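Local structure of histidinol dehydrogenase (Elizabethkingia anophelis NUHP1, 6AN0) at residues A[142-147]-A[173-178]; A[312-317]-A[321-326]. The protein probably catalyses the zinc-dependent, two-step oxidation of L-histidinol to L-histidine by NAD(+), the last step of histidine biosynthesis. One frame throughout, in Å; residues are numbered along the deposited sequence.

The two interactions lie on opposite sides of the chain's centre, 37 Å apart between their centres and about 21 Å between nearest atoms, so neither touches the other. Interaction 1 joins two helices packed on the mixed sheet; interaction 2, later in the chain, closes the turn from a strand of the six-stranded parallel sheet into the following helix. Interaction 1 is the nearer to the zinc and predicted NAD(+) sites: the side chain of Leu145 is about 14 Å from a bound zinc ion, and that of Ile175 about 10 Å from the side chain of Tyr132, a predicted NAD(+)-binding residue. Interaction 2 lies away from the annotated sites.

Interaction 1: residues A[142-147]-A[173-178]; sequences STVLML and PAILYT
Thr178 and Val144 carry most of this contact, with Leu145 adding the tip of its side chain. Segments 142-147 and 173-178, the first turns of helices 142-154 and 173-181, run nearly parallel, their axes inclined by 22° and 9.3 Å apart at closest approach, and the backbones come nearest at Val144 and Thr178, whose CA atoms are 6.7 Å apart. Thr178 meets the other helix with its methyl. With OG1 beside the backbone N (chi1 -55°), CG2 is anti to that N and its methyl crosses the gap, while OG1 turns back along its own helix and gives a hydrogen bond of 2.7 Å to Ala174 O. That carbonyl also takes the backbone N-H of Thr178, so one oxygen serves two donors of a single residue, and the bond ties down the rotation of the threonine side chain. With its polar atom satisfied there, Thr178 behaves as an apolar residue at the interface. Val144 comes at it obliquely, its CG1 resting 3.9 Å from Thr178 CG2. Leu145 arrives at about a right angle, and its CD2 methyl presses to 3.5 Å from Thr178 CG2, tighter than ordinary van der Waals contact. The threonine methyl is thus touched by two consecutive residues of segment 142-147. The other branch of Val144 serves a looser contact, CG2 lying 4.4 Å from CG2 of Ile175. No hydrogen bond crosses between the segments. Leu161 and Thr163 of strand 158-163 meet Val144 and Ile175, while Ile97 and Ile90 of helix 84-102 meet Leu145 and Thr178. Strand 158-163 pairs in parallel with strands 117-132 and 186-189, so the two helices belong to successive beta-alpha-beta crossovers that share it, packed side by side against the sheet, as in Rossmann-like alpha/beta folds.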
ATOM      1  N   SER A 142     -16.211  14.749  -9.180  1.00 24.52           N
ATOM      2  CA  SER A 142     -14.918  15.208  -8.670  1.00 22.61           C
ATOM      3  C   SER A 142     -13.979  14.031  -8.408  1.00 24.55           C
ATOM      4  O   SER A 142     -12.754  14.161  -8.542  1.00 23.07           O
ATOM      5  CB  SER A 142     -15.120  16.041  -7.399  1.00 28.52           C
ATOM      6  OG  SER A 142     -15.831  15.302  -6.405  1.00 32.62           O
ATOM      7  N   THR A 143     -14.526  12.869  -8.044  1.00 21.94           N
ATOM      8  CA  THR A 143     -13.674  11.702  -7.835  1.00 18.08           C
ATOM      9  C   THR A 143     -12.984  11.264  -9.123  1.00 22.43           C
ATOM     10  O   THR A 143     -11.883  10.700  -9.080  1.00 20.73           O
ATOM     11  CB  THR A 143     -14.514  10.567  -7.242  1.00 27.22           C
ATOM     12  OG1 THR A 143     -15.084  11.028  -6.017  1.00 25.71           O
ATOM     13  CG2 THR A 143     -13.657   9.335  -6.947  1.00 27.94           C
ATOM     14  N   VAL A 144     -13.611  11.504 -10.279  1.00 21.48           N
ATOM     15  CA  VAL A 144     -12.955  11.200 -11.549  1.00 23.06           C
ATOM     16  C   VAL A 144     -11.645  11.973 -11.668  1.00 20.39           C
ATOM     17  O   VAL A 144     -10.609  11.415 -12.051  1.00 20.91           O
ATOM     18  CB  VAL A 144     -13.897  11.498 -12.730  1.00 27.74           C
ATOM     19  CG1 VAL A 144     -13.173  11.269 -14.045  1.00 19.60           C
ATOM     20  CG2 VAL A 144     -15.156  10.634 -12.635  1.00 23.42           C
ATOM     21  N   LEU A 145     -11.670  13.271 -11.339  1.00 20.16           N
ATOM     22  CA  LEU A 145     -10.432  14.058 -11.361  1.00 19.80           C
ATOM     23  C   LEU A 145      -9.404  13.516 -10.375  1.00 24.61           C
ATOM     24  O   LEU A 145      -8.211  13.422 -10.697  1.00 21.49           O
ATOM     25  CB  LEU A 145     -10.718  15.528 -11.035  1.00 15.95           C
ATOM     26  CG  LEU A 145     -11.589  16.311 -12.012  1.00 24.52           C
ATOM     27  CD1 LEU A 145     -11.814  17.730 -11.490  1.00 27.61           C
ATOM     28  CD2 LEU A 145     -10.953  16.319 -13.401  1.00 25.21           C
ATOM     29  N   MET A 146      -9.848  13.170  -9.163  1.00 19.90           N
ATOM     30  CA  MET A 146      -8.930  12.785  -8.091  1.00 19.53           C
ATOM     31  C   MET A 146      -8.179  11.494  -8.403  1.00 23.90           C
ATOM     32  O   MET A 146      -7.056  11.293  -7.918  1.00 20.85           O
ATOM     33  CB  MET A 146      -9.701  12.607  -6.777  1.00 18.35           C
ATOM     34  CG  MET A 146     -10.348  13.875  -6.233  1.00 22.08           C
ATOM     35  SD  MET A 146      -9.110  15.110  -5.766  1.00 25.61           S
ATOM     36  CE  MET A 146     -10.126  16.576  -5.522  1.00 23.30           C
ATOM     37  N   LEU A 147      -8.799  10.579  -9.139  1.00 19.58           N
ATOM     38  CA  LEU A 147      -8.181   9.295  -9.442  1.00 18.25           C
ATOM     39  C   LEU A 147      -7.611   9.246 -10.848  1.00 19.48           C
ATOM     40  O   LEU A 147      -6.546   8.658 -11.056  1.00 22.14           O
ATOM     41  CB  LEU A 147      -9.196   8.160  -9.266  1.00 21.32           C
ATOM     42  CG  LEU A 147      -9.812   8.106  -7.869  1.00 21.75           C
ATOM     43  CD1 LEU A 147     -10.862   7.001  -7.799  1.00 22.32           C
ATOM     44  CD2 LEU A 147      -8.753   7.896  -6.778  1.00 21.04           C
ATOM     45  N   PRO A 173     -24.048  13.187 -17.421  1.00 25.45           N
ATOM     46  CA  PRO A 173     -23.139  13.863 -18.367  1.00 25.29           C
ATOM     47  C   PRO A 173     -21.882  14.422 -17.735  1.00 30.39           C
ATOM     48  O   PRO A 173     -20.841  14.469 -18.405  1.00 29.84           O
ATOM     49  CB  PRO A 173     -24.009  14.987 -18.957  1.00 27.45           C
ATOM     50  CG  PRO A 173     -25.226  15.066 -18.077  1.00 44.12           C
ATOM     51  CD  PRO A 173     -25.430  13.678 -17.543  1.00 27.58           C
ATOM     52  N   ALA A 174     -21.941  14.871 -16.476  1.00 26.24           N
ATOM     53  CA  ALA A 174     -20.734  15.403 -15.834  1.00 22.95           C
ATOM     54  C   ALA A 174     -19.670  14.336 -15.633  1.00 24.37           C
ATOM     55  O   ALA A 174     -18.466  14.637 -15.692  1.00 24.66           O
ATOM     56  CB  ALA A 174     -21.081  16.055 -14.494  1.00 30.63           C
ATOM     57  N   ILE A 175     -20.068  13.090 -15.373  1.00 21.85           N
ATOM     58  CA  ILE A 175     -19.081  12.022 -15.259  1.00 20.63           C
ATOM     59  C   ILE A 175     -18.374  11.809 -16.590  1.00 22.09           C
ATOM     60  O   ILE A 175     -17.139  11.715 -16.649  1.00 20.59           O
ATOM     61  CB  ILE A 175     -19.740  10.718 -14.771  1.00 25.27           C
ATOM     62  CG1 ILE A 175     -20.191  10.853 -13.321  1.00 28.57           C
ATOM     63  CG2 ILE A 175     -18.776   9.524 -14.945  1.00 24.22           C
ATOM     64  CD1 ILE A 175     -20.951   9.620 -12.810  1.00 32.44           C
ATOM     65  N   LEU A 176     -19.150  11.692 -17.674  1.00 22.78           N
ATOM     66  CA  LEU A 176     -18.554  11.413 -18.979  1.00 28.28           C
ATOM     67  C   LEU A 176     -17.700  12.582 -19.448  1.00 26.24           C
ATOM     68  O   LEU A 176     -16.595  12.382 -19.969  1.00 25.18           O
ATOM     69  CB  LEU A 176     -19.650  11.096 -20.008  1.00 26.79           C
ATOM     70  CG  LEU A 176     -20.508   9.862 -19.698  1.00 24.61           C
ATOM     71  CD1 LEU A 176     -21.580   9.679 -20.760  1.00 30.14           C
ATOM     72  CD2 LEU A 176     -19.633   8.618 -19.590  1.00 21.25           C
ATOM     73  N   TYR A 177     -18.205  13.810 -19.282  1.00 23.78           N
ATOM     74  CA  TYR A 177     -17.419  14.988 -19.634  1.00 29.81           C
ATOM     75  C   TYR A 177     -16.078  14.986 -18.908  1.00 30.44           C
ATOM     76  O   TYR A 177     -15.020  15.173 -19.526  1.00 28.22           O
ATOM     77  CB  TYR A 177     -18.188  16.278 -19.313  1.00 28.25           C
ATOM     78  CG  TYR A 177     -17.270  17.479 -19.402  1.00 26.98           C
ATOM     79  CD1 TYR A 177     -16.635  18.003 -18.267  1.00 26.55           C
ATOM     80  CD2 TYR A 177     -16.962  18.035 -20.635  1.00 32.07           C
ATOM     81  CE1 TYR A 177     -15.746  19.080 -18.370  1.00 27.33           C
ATOM     82  CE2 TYR A 177     -16.081  19.101 -20.743  1.00 31.31           C
ATOM     83  CZ  TYR A 177     -15.478  19.615 -19.617  1.00 32.39           C
ATOM     84  OH  TYR A 177     -14.615  20.673 -19.756  1.00 36.04           O
ATOM     85  N   THR A 178     -16.109  14.785 -17.586  1.00 21.47           N
ATOM     86  CA  THR A 178     -14.900  14.865 -16.776  1.00 22.18           C
ATOM     87  C   THR A 178     -13.925  13.737 -17.104  1.00 25.71           C
ATOM     88  O   THR A 178     -12.714  13.969 -17.181  1.00 21.91           O
ATOM     89  CB  THR A 178     -15.268  14.856 -15.289  1.00 24.72           C
ATOM     90  OG1 THR A 178     -16.212  15.912 -15.026  1.00 26.34           O
ATOM     91  CG2 THR A 178     -14.034  15.083 -14.451  1.00 24.90           C
TER

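Interaction 2: residues A[312-317]-A[321-326]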
ATOM      1  N   ILE A 312     -17.056  18.221  22.082  1.00 29.27           N
ATOM      2  CA  ILE A 312     -16.267  17.947  23.278  1.00 30.08           C
ATOM      3  C   ILE A 312     -15.460  19.185  23.641  1.00 34.93           C
ATOM      4  O   ILE A 312     -14.740  19.730  22.798  1.00 33.25           O
ATOM      5  CB  ILE A 312     -15.336  16.738  23.060  1.00 30.59           C
ATOM      6  CG1 ILE A 312     -16.147  15.537  22.556  1.00 37.65           C
ATOM      7  CG2 ILE A 312     -14.582  16.403  24.351  1.00 34.99           C
ATOM      8  CD1 ILE A 312     -15.312  14.366  22.091  1.00 35.44           C
ATOM      9  N   VAL A 313     -15.561  19.614  24.897  1.00 34.57           N
ATOM     10  CA  VAL A 313     -14.733  20.696  25.422  1.00 32.84           C
ATOM     11  C   VAL A 313     -13.530  20.096  26.135  1.00 30.04           C
ATOM     12  O   VAL A 313     -13.678  19.252  27.028  1.00 32.81           O
ATOM     13  CB  VAL A 313     -15.527  21.618  26.362  1.00 34.13           C
ATOM     14  CG1 VAL A 313     -14.605  22.684  26.926  1.00 36.62           C
ATOM     15  CG2 VAL A 313     -16.675  22.259  25.616  1.00 34.11           C
ATOM     16  N   LEU A 314     -12.339  20.528  25.737  1.00 32.27           N
ATOM     17  CA  LEU A 314     -11.081  20.119  26.343  1.00 31.11           C
ATOM     18  C   LEU A 314     -10.257  21.370  26.619  1.00 42.00           C
ATOM     19  O   LEU A 314     -10.287  22.320  25.832  1.00 51.44           O
ATOM     20  CB  LEU A 314     -10.320  19.147  25.413  1.00 26.38           C
ATOM     21  CG  LEU A 314     -11.019  17.810  25.135  1.00 34.62           C
ATOM     22  CD1 LEU A 314     -10.360  17.033  23.977  1.00 34.75           C
ATOM     23  CD2 LEU A 314     -11.085  16.958  26.408  1.00 37.59           C
ATOM     24  N   ASP A 315      -9.509  21.372  27.719  1.00 39.53           N
ATOM     25  CA  ASP A 315      -9.019  22.629  28.275  1.00 38.51           C
ATOM     26  C   ASP A 315      -7.700  23.110  27.668  1.00 43.19           C
ATOM     27  O   ASP A 315      -7.091  24.031  28.215  1.00 51.68           O
ATOM     28  CB  ASP A 315      -8.900  22.530  29.803  1.00 49.40           C
ATOM     29  CG  ASP A 315      -7.940  21.449  30.264  1.00 61.29           C
ATOM     30  OD1 ASP A 315      -7.204  20.878  29.433  1.00 67.47           O
ATOM     31  OD2 ASP A 315      -7.926  21.171  31.483  1.00 70.86           O
ATOM     32  N   SER A 316      -7.249  22.527  26.556  1.00 35.57           N
ATOM     33  CA  SER A 316      -6.085  23.061  25.859  1.00 36.90           C
ATOM     34  C   SER A 316      -6.062  22.529  24.434  1.00 34.80           C
ATOM     35  O   SER A 316      -6.643  21.481  24.133  1.00 37.22           O
ATOM     36  CB  SER A 316      -4.778  22.708  26.579  1.00 41.20           C
ATOM     37  OG  SER A 316      -4.459  21.337  26.425  1.00 43.20           O
ATOM     38  N   ILE A 317      -5.377  23.273  23.554  1.00 41.71           N
ATOM     39  CA  ILE A 317      -5.192  22.817  22.175  1.00 37.30           C
ATOM     40  C   ILE A 317      -4.359  21.542  22.151  1.00 32.52           C
ATOM     41  O   ILE A 317      -4.609  20.639  21.345  1.00 32.90           O
ATOM     42  CB  ILE A 317      -4.561  23.932  21.314  1.00 36.97           C
ATOM     43  CG1 ILE A 317      -5.527  25.108  21.175  1.00 40.65           C
ATOM     44  CG2 ILE A 317      -4.177  23.416  19.923  1.00 32.42           C
ATOM     45  CD1 ILE A 317      -4.917  26.345  20.542  1.00 38.72           C
ATOM     46  N   ILE A 321      -5.397  18.067  20.272  1.00 28.07           N
ATOM     47  CA  ILE A 321      -4.548  17.351  19.319  1.00 25.23           C
ATOM     48  C   ILE A 321      -4.361  15.903  19.756  1.00 28.60           C
ATOM     49  O   ILE A 321      -4.385  14.980  18.930  1.00 26.88           O
ATOM     50  CB  ILE A 321      -3.189  18.066  19.174  1.00 30.87           C
ATOM     51  CG1 ILE A 321      -3.359  19.490  18.622  1.00 30.56           C
ATOM     52  CG2 ILE A 321      -2.232  17.246  18.302  1.00 31.42           C
ATOM     53  CD1 ILE A 321      -3.585  19.547  17.140  1.00 45.27           C
ATOM     54  N   ALA A 322      -4.150  15.681  21.061  1.00 27.97           N
ATOM     55  CA  ALA A 322      -3.968  14.321  21.557  1.00 29.51           C
ATOM     56  C   ALA A 322      -5.227  13.491  21.343  1.00 29.41           C
ATOM     57  O   ALA A 322      -5.146  12.332  20.927  1.00 27.19           O
ATOM     58  CB  ALA A 322      -3.568  14.338  23.039  1.00 30.92           C
ATOM     59  N   PHE A 323      -6.404  14.071  21.597  1.00 28.13           N
ATOM     60  CA  PHE A 323      -7.648  13.382  21.253  1.00 25.94           C
ATOM     61  C   PHE A 323      -7.710  13.092  19.758  1.00 27.01           C
ATOM     62  O   PHE A 323      -8.054  11.977  19.340  1.00 26.02           O
ATOM     63  CB  PHE A 323      -8.854  14.212  21.695  1.00 25.29           C
ATOM     64  CG  PHE A 323     -10.177  13.512  21.521  1.00 26.43           C
ATOM     65  CD1 PHE A 323     -10.846  12.986  22.618  1.00 32.75           C
ATOM     66  CD2 PHE A 323     -10.761  13.385  20.262  1.00 25.36           C
ATOM     67  CE1 PHE A 323     -12.066  12.342  22.463  1.00 34.53           C
ATOM     68  CE2 PHE A 323     -11.971  12.742  20.097  1.00 26.89           C
ATOM     69  CZ  PHE A 323     -12.632  12.217  21.208  1.00 32.75           C
ATOM     70  N   SER A 324      -7.377  14.090  18.927  1.00 23.69           N
ATOM     71  CA  SER A 324      -7.451  13.894  17.481  1.00 25.19           C
ATOM     72  C   SER A 324      -6.519  12.778  17.025  1.00 23.02           C
ATOM     73  O   SER A 324      -6.865  11.988  16.136  1.00 23.63           O
ATOM     74  CB  SER A 324      -7.112  15.202  16.753  1.00 21.63           C
ATOM     75  OG  SER A 324      -7.244  15.051  15.345  1.00 22.23           O
ATOM     76  N   ASN A 325      -5.328  12.696  17.626  1.00 20.65           N
ATOM     77  CA  ASN A 325      -4.367  11.670  17.233  1.00 22.40           C
ATOM     78  C   ASN A 325      -4.860  10.272  17.600  1.00 32.46           C
ATOM     79  O   ASN A 325      -4.581   9.304  16.880  1.00 27.15           O
ATOM     80  CB  ASN A 325      -3.001  11.954  17.873  1.00 23.74           C
ATOM     81  CG  ASN A 325      -2.268  13.139  17.225  1.00 23.65           C
ATOM     82  OD1 ASN A 325      -2.499  13.476  16.060  1.00 23.61           O
ATOM     83  ND2 ASN A 325      -1.355  13.754  17.980  1.00 22.67           N
ATOM     84  N   LEU A 326      -5.614  10.152  18.693  1.00 25.88           N
ATOM     85  CA  LEU A 326      -6.241   8.876  19.035  1.00 25.96           C
ATOM     86  C   LEU A 326      -7.397   8.546  18.091  1.00 28.24           C
ATOM     87  O   LEU A 326      -7.626   7.373  17.772  1.00 27.05           O
ATOM     88  CB  LEU A 326      -6.736   8.909  20.486  1.00 24.53           C
ATOM     89  CG  LEU A 326      -5.673   9.016  21.584  1.00 30.82           C
ATOM     90  CD1 LEU A 326      -6.313   9.038  22.969  1.00 41.70           C
ATOM     91  CD2 LEU A 326      -4.682   7.885  21.479  1.00 39.12           C
TER
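Ile317 and Ile321 are joined by the i to i+4 backbone bond that opens helix 317-327, Ile321 N to Ile317 O at 2.9 Å with an N-H...O angle of 163°, just after the chain leaves strand 310-313. Their side chains meet more loosely, Ile317 CG2 lying 4.2 Å from Ile321 CG1. The main apolar contact is made by Phe323, whose CG is anti to its backbone N (chi1 -174°), a setting that carries the ring back toward the strand. Ile312 crosses it at about a right angle and brings its terminal methyl CD1 to 3.5 Å from Phe323 CZ. Leu314, two residues further on, also runs across Phe323 but reaches the root of the side chain, with CD1 3.9 Å from Phe323 CB. Between strand and helix, Ser316 is the N-cap and its OG accepts from Lys319 N, while Asp315 forms a salt bridge with Lys319. Beyond the two segments, Trp20 of helix 20-23 packs edge-to-face with Phe323, and Leu275 of strand 271-276 touches both Ile312 and Phe323, seating helix 317-327 against the parallel sheet in which strand 310-313 lies between 10-13 and 271-276.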